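PDB 2OKX: rhamnosidase B from Bacillus sp., which removes terminal alpha-L-rhamnose residues from rhamnose-containing glycosides by hydrolysis, as a glycoside hydrolase of family 78. Local coordinates for residues Ala457-Met471 with Phe505-Val519. Sequence-based numbering, arbitrary orientation.
Sequences APAGTIIDAYGVEYM and FRYLFLTVRGNSAPV
Strands 462-468 and 507-513 pair antiparallel from Ile462-Arg513 to Val468-Tyr507, neighbouring strands within the concanavalin-like domain. A classic beta bulge ends the pairing: Arg506 N and Tyr507 N both donate to Val468 O, each at 2.9 Å. Beyond it Met471 crosses the Tyr507 ring, its CG almost on the normal through the ring centre and 3.6 Å from the centroid, while Arg506 CG lies over the opposite face. The bend at chi3 (-63°) turns the methionine methyl to Phe509, where Met471 CE lies 3.7 Å from Phe509 CZ. Val468 CG2 meets the edge of the Phe509 ring, and Tyr466 runs alongside that residue with ring planes 35° apart. On the opposite face of the sheet, Leu510 CD1 packs against Ile463 CG2, and Val512 lies beside Ile463.

Farther along, buried Arg513 grips buried Asp464 side-on: NE and NH2 both bond OD1, which lies in the guanidinium plane, although that plane is turned 64° from the carboxylate. Arg487 holds OD2 and Asp436 takes Arg513 NH1, so that acid and base alternate from Asp436 to Arg487. A leucine in place of Arg513 would probably leave Asp464 OD1 without the NE and NH2 donors, and Asp436 without this salt bridge.

Packing thins at the more exposed end, where the type II turn Pro458-Thr461 faces the loop 514-518. Pro458 CG touches Ala517 CB at 3.6 Å, and a water donates to Ala459 O and Gly514 O, bridging the two loops. Within the turn, Thr461 OG1 donates to Pro458 O at 2.9 Å from above the carbonyl plane.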
loop_
_atom_site.group_PDB
_atom_site.type_symbol
_atom_site.label_atom_id
_atom_site.label_comp_id
_atom_site.label_asym_id
_atom_site.label_seq_id
_atom_site.Cartn_x
_atom_site.Cartn_y
_atom_site.Cartn_z
ATOM N N ALA A 457 -7.781 30.907 11.517
ATOM C CA ALA A 457 -8.464 31.300 10.295
ATOM C C ALA A 457 -9.921 31.633 10.553
ATOM O O ALA A 457 -10.484 31.254 11.580
ATOM C CB ALA A 457 -8.370 30.181 9.259
ATOM N N PRO A 458 -10.547 32.363 9.624
ATOM C CA PRO A 458 -11.958 32.732 9.768
ATOM C C PRO A 458 -12.786 31.452 9.664
ATOM O O PRO A 458 -12.345 30.471 9.055
ATOM C CB PRO A 458 -12.200 33.653 8.572
ATOM C CG PRO A 458 -10.848 34.234 8.298
ATOM C CD PRO A 458 -9.936 33.055 8.476
ATOM N N ALA A 459 -13.980 31.457 10.245
ATOM C CA ALA A 459 -14.840 30.282 10.183
ATOM C C ALA A 459 -15.220 29.998 8.734
ATOM O O ALA A 459 -15.464 30.917 7.952
ATOM C CB ALA A 459 -16.097 30.504 11.020
ATOM N N GLY A 460 -15.259 28.720 8.376
ATOM C CA GLY A 460 -15.626 28.350 7.022
ATOM C C GLY A 460 -14.461 28.219 6.058
ATOM O O GLY A 460 -14.630 27.713 4.945
ATOM N N THR A 461 -13.280 28.676 6.463
ATOM C CA THR A 461 -12.117 28.576 5.591
ATOM C C THR A 461 -11.857 27.106 5.262
ATOM O O THR A 461 -11.884 26.243 6.144
ATOM C CB THR A 461 -10.855 29.179 6.253
ATOM O OG1 THR A 461 -11.056 30.582 6.478
ATOM C CG2 THR A 461 -9.637 28.989 5.357
ATOM N N ILE A 462 -11.631 26.825 3.985
ATOM C CA ILE A 462 -11.364 25.460 3.543
ATOM C C ILE A 462 -9.864 25.175 3.477
ATOM O O ILE A 462 -9.104 25.945 2.887
ATOM C CB ILE A 462 -11.952 25.203 2.142
ATOM C CG1 ILE A 462 -13.480 25.269 2.193
ATOM C CG2 ILE A 462 -11.488 23.841 1.619
ATOM C CD1 ILE A 462 -14.132 25.225 0.813
ATOM N N ILE A 463 -9.448 24.071 4.088
ATOM C CA ILE A 463 -8.050 23.657 4.074
ATOM C C ILE A 463 -7.977 22.299 3.368
ATOM O O ILE A 463 -8.371 21.276 3.936
ATOM C CB ILE A 463 -7.480 23.511 5.507
ATOM C CG1 ILE A 463 -7.651 24.824 6.283
ATOM C CG2 ILE A 463 -5.997 23.144 5.444
ATOM C CD1 ILE A 463 -6.904 26.016 5.673
ATOM N N ASP A 464 -7.489 22.302 2.129
ATOM C CA ASP A 464 -7.361 21.082 1.332
ATOM C C ASP A 464 -5.931 20.550 1.343
ATOM O O ASP A 464 -4.973 21.310 1.181
ATOM C CB ASP A 464 -7.774 21.349 -0.116
ATOM C CG ASP A 464 -9.280 21.419 -0.295
ATOM O OD1 ASP A 464 -9.724 21.724 -1.419
ATOM O OD2 ASP A 464 -10.014 21.158 0.680
ATOM N N ALA A 465 -5.798 19.240 1.530
ATOM C CA ALA A 465 -4.492 18.598 1.560
ATOM C C ALA A 465 -4.466 17.476 0.534
ATOM O O ALA A 465 -5.398 16.677 0.453
ATOM C CB ALA A 465 -4.214 18.044 2.948
ATOM N N TYR A 466 -3.395 17.428 -0.252
ATOM C CA TYR A 466 -3.231 16.418 -1.291
ATOM C C TYR A 466 -1.744 16.075 -1.427
ATOM O O TYR A 466 -0.926 16.943 -1.713
ATOM C CB TYR A 466 -3.794 16.965 -2.606
ATOM C CG TYR A 466 -3.431 16.187 -3.850
ATOM C CD1 TYR A 466 -3.551 14.795 -3.899
ATOM C CD2 TYR A 466 -3.009 16.852 -5.003
ATOM C CE1 TYR A 466 -3.261 14.085 -5.069
ATOM C CE2 TYR A 466 -2.722 16.157 -6.172
ATOM C CZ TYR A 466 -2.852 14.777 -6.199
ATOM O OH TYR A 466 -2.607 14.103 -7.373
ATOM N N GLY A 467 -1.402 14.809 -1.215
ATOM C CA GLY A 467 -0.009 14.407 -1.298
ATOM C C GLY A 467 0.386 13.624 -2.537
ATOM O O GLY A 467 -0.308 12.690 -2.942
ATOM N N VAL A 468 1.498 14.016 -3.151
ATOM C CA VAL A 468 1.999 13.310 -4.325
ATOM C C VAL A 468 3.437 12.890 -4.039
ATOM O O VAL A 468 4.064 13.402 -3.111
ATOM C CB VAL A 468 1.944 14.181 -5.605
ATOM C CG1 VAL A 468 0.504 14.594 -5.882
ATOM C CG2 VAL A 468 2.837 15.403 -5.467
ATOM N N GLU A 469 3.948 11.950 -4.829
ATOM C CA GLU A 469 5.305 11.439 -4.647
ATOM C C GLU A 469 6.333 12.096 -5.552
ATOM O O GLU A 469 7.509 12.193 -5.198
ATOM C CB GLU A 469 5.365 9.946 -4.969
ATOM C CG GLU A 469 4.417 9.053 -4.230
ATOM C CD GLU A 469 4.698 7.596 -4.536
ATOM O OE1 GLU A 469 4.539 7.187 -5.704
ATOM O OE2 GLU A 469 5.092 6.864 -3.609
ATOM N N TYR A 470 5.884 12.523 -6.726
ATOM C CA TYR A 470 6.784 13.076 -7.719
ATOM C C TYR A 470 6.295 14.290 -8.498
ATOM O O TYR A 470 5.138 14.366 -8.903
ATOM C CB TYR A 470 7.132 11.955 -8.716
ATOM C CG TYR A 470 8.130 12.334 -9.784
ATOM C CD1 TYR A 470 7.715 12.856 -11.013
ATOM C CD2 TYR A 470 9.499 12.202 -9.554
ATOM C CE1 TYR A 470 8.643 13.238 -11.983
ATOM C CE2 TYR A 470 10.429 12.582 -10.512
ATOM C CZ TYR A 470 9.999 13.098 -11.722
ATOM O OH TYR A 470 10.935 13.471 -12.660
ATOM N N MET A 471 7.204 15.233 -8.700
ATOM C CA MET A 471 6.937 16.418 -9.495
ATOM C C MET A 471 8.276 16.988 -9.932
ATOM O O MET A 471 9.278 16.882 -9.213
ATOM C CB MET A 471 6.072 17.444 -8.733
ATOM C CG MET A 471 6.567 17.941 -7.405
ATOM S SD MET A 471 5.199 18.746 -6.477
ATOM C CE MET A 471 4.795 20.120 -7.562
ATOM N N PHE A 505 3.647 10.175 0.782
ATOM C CA PHE A 505 3.892 11.196 -0.229
ATOM C C PHE A 505 5.154 11.972 0.131
ATOM O O PHE A 505 5.702 11.810 1.221
ATOM C CB PHE A 505 2.711 12.173 -0.254
ATOM C CG PHE A 505 2.533 12.929 1.037
ATOM C CD1 PHE A 505 3.148 14.162 1.229
ATOM C CD2 PHE A 505 1.803 12.376 2.085
ATOM C CE1 PHE A 505 3.043 14.835 2.447
ATOM C CE2 PHE A 505 1.691 13.041 3.313
ATOM C CZ PHE A 505 2.313 14.273 3.494
ATOM N N ARG A 506 5.617 12.805 -0.792
ATOM C CA ARG A 506 6.771 13.649 -0.523
ATOM C C ARG A 506 6.334 15.111 -0.565
ATOM O O ARG A 506 6.756 15.913 0.261
ATOM C CB ARG A 506 7.896 13.442 -1.549
ATOM C CG ARG A 506 8.943 14.553 -1.457
ATOM C CD ARG A 506 10.250 14.302 -2.220
ATOM N NE ARG A 506 11.075 15.512 -2.183
ATOM C CZ ARG A 506 12.247 15.666 -2.800
ATOM N NH1 ARG A 506 12.775 14.682 -3.515
ATOM N NH2 ARG A 506 12.880 16.830 -2.727
ATOM N N TYR A 507 5.483 15.448 -1.530
ATOM C CA TYR A 507 5.018 16.825 -1.700
ATOM C C TYR A 507 3.558 16.967 -1.300
ATOM O O TYR A 507 2.722 16.172 -1.709
ATOM C CB TYR A 507 5.170 17.250 -3.162
ATOM C CG TYR A 507 6.555 17.008 -3.717
ATOM C CD1 TYR A 507 7.561 17.972 -3.596
ATOM C CD2 TYR A 507 6.858 15.813 -4.366
ATOM C CE1 TYR A 507 8.841 17.749 -4.117
ATOM C CE2 TYR A 507 8.128 15.580 -4.887
ATOM C CZ TYR A 507 9.111 16.549 -4.763
ATOM O OH TYR A 507 10.349 16.321 -5.315
ATOM N N LEU A 508 3.257 17.990 -0.508
ATOM C CA LEU A 508 1.890 18.221 -0.071
ATOM C C LEU A 508 1.321 19.510 -0.641
ATOM O O LEU A 508 1.867 20.597 -0.431
ATOM C CB LEU A 508 1.821 18.281 1.457
ATOM C CG LEU A 508 0.420 18.442 2.066
ATOM C CD1 LEU A 508 -0.379 17.160 1.867
ATOM C CD2 LEU A 508 0.537 18.751 3.552
ATOM N N PHE A 509 0.233 19.388 -1.386
ATOM C CA PHE A 509 -0.430 20.567 -1.920
ATOM C C PHE A 509 -1.396 20.983 -0.820
ATOM O O PHE A 509 -2.329 20.245 -0.504
ATOM C CB PHE A 509 -1.221 20.238 -3.191
ATOM C CG PHE A 509 -0.374 20.125 -4.424
ATOM C CD1 PHE A 509 0.417 19.002 -4.647
ATOM C CD2 PHE A 509 -0.361 21.152 -5.363
ATOM C CE1 PHE A 509 1.213 18.904 -5.794
ATOM C CE2 PHE A 509 0.428 21.066 -6.512
ATOM C CZ PHE A 509 1.216 19.939 -6.726
ATOM N N LEU A 510 -1.158 22.144 -0.216
ATOM C CA LEU A 510 -2.030 22.637 0.844
ATOM C C LEU A 510 -2.715 23.853 0.245
ATOM O O LEU A 510 -2.076 24.874 0.003
ATOM C CB LEU A 510 -1.213 23.033 2.079
ATOM C CG LEU A 510 -2.038 23.399 3.318
ATOM C CD1 LEU A 510 -2.734 22.153 3.854
ATOM C CD2 LEU A 510 -1.138 23.997 4.382
ATOM N N THR A 511 -4.014 23.736 -0.012
ATOM C CA THR A 511 -4.745 24.831 -0.635
ATOM C C THR A 511 -5.806 25.427 0.283
ATOM O O THR A 511 -6.679 24.721 0.796
ATOM C CB THR A 511 -5.370 24.350 -1.955
ATOM O OG1 THR A 511 -4.370 23.662 -2.720
ATOM C CG2 THR A 511 -5.872 25.522 -2.774
ATOM N N VAL A 512 -5.705 26.740 0.488
ATOM C CA VAL A 512 -6.612 27.477 1.361
ATOM C C VAL A 512 -7.638 28.224 0.515
ATOM O O VAL A 512 -7.270 28.994 -0.373
ATOM C CB VAL A 512 -5.822 28.485 2.229
ATOM C CG1 VAL A 512 -6.752 29.172 3.228
ATOM C CG2 VAL A 512 -4.691 27.761 2.958
ATOM N N ARG A 513 -8.917 27.997 0.800
ATOM C CA ARG A 513 -9.995 28.628 0.039
ATOM C C ARG A 513 -11.096 29.267 0.899
ATOM O O ARG A 513 -11.316 28.881 2.046
ATOM C CB ARG A 513 -10.672 27.593 -0.870
ATOM C CG ARG A 513 -9.789 26.450 -1.380
ATOM C CD ARG A 513 -10.639 25.462 -2.183
ATOM N NE ARG A 513 -9.950 24.205 -2.485
ATOM C CZ ARG A 513 -9.148 24.014 -3.528
ATOM N NH1 ARG A 513 -8.920 24.996 -4.391
ATOM N NH2 ARG A 513 -8.576 22.831 -3.706
ATOM N N GLY A 514 -11.789 30.239 0.310
ATOM C CA GLY A 514 -12.906 30.903 0.965
ATOM C C GLY A 514 -12.686 31.733 2.217
ATOM O O GLY A 514 -13.650 32.051 2.920
ATOM N N ASN A 515 -11.445 32.095 2.510
ATOM C CA ASN A 515 -11.171 32.900 3.693
ATOM C C ASN A 515 -11.187 34.368 3.301
ATOM O O ASN A 515 -10.625 34.747 2.277
ATOM C CB ASN A 515 -9.806 32.543 4.276
ATOM C CG ASN A 515 -8.700 32.701 3.269
ATOM O OD1 ASN A 515 -8.732 32.085 2.205
ATOM N ND2 ASN A 515 -7.715 33.534 3.589
ATOM N N SER A 516 -11.839 35.187 4.116
ATOM C CA SER A 516 -11.923 36.620 3.857
ATOM C C SER A 516 -10.714 37.316 4.475
ATOM O O SER A 516 -10.100 38.195 3.862
ATOM C CB SER A 516 -13.218 37.181 4.454
ATOM O OG SER A 516 -13.383 36.751 5.798
ATOM N N ALA A 517 -10.378 36.906 5.693
ATOM C CA ALA A 517 -9.247 37.468 6.416
ATOM C C ALA A 517 -8.042 36.548 6.250
ATOM O O ALA A 517 -8.188 35.375 5.904
ATOM C CB ALA A 517 -9.599 37.615 7.890
ATOM N N PRO A 518 -6.832 37.069 6.496
ATOM C CA PRO A 518 -5.634 36.238 6.353
ATOM C C PRO A 518 -5.582 35.040 7.289
ATOM O O PRO A 518 -6.072 35.086 8.419
ATOM C CB PRO A 518 -4.493 37.228 6.600
ATOM C CG PRO A 518 -5.109 38.254 7.495
ATOM C CD PRO A 518 -6.475 38.445 6.882
ATOM N N VAL A 519 -4.992 33.958 6.796
ATOM C CA VAL A 519 -4.839 32.740 7.573
ATOM C C VAL A 519 -3.408 32.692 8.102
ATOM O O VAL A 519 -2.461 32.975 7.373
ATOM C CB VAL A 519 -5.095 31.486 6.701
ATOM C CG1 VAL A 519 -4.653 30.224 7.446
ATOM C CG2 VAL A 519 -6.569 31.396 6.341
HETATM O O HOH W 1 -13.867 32.163 5.735
HETATM O O HOH W 2 10.159 14.540 -7.270
#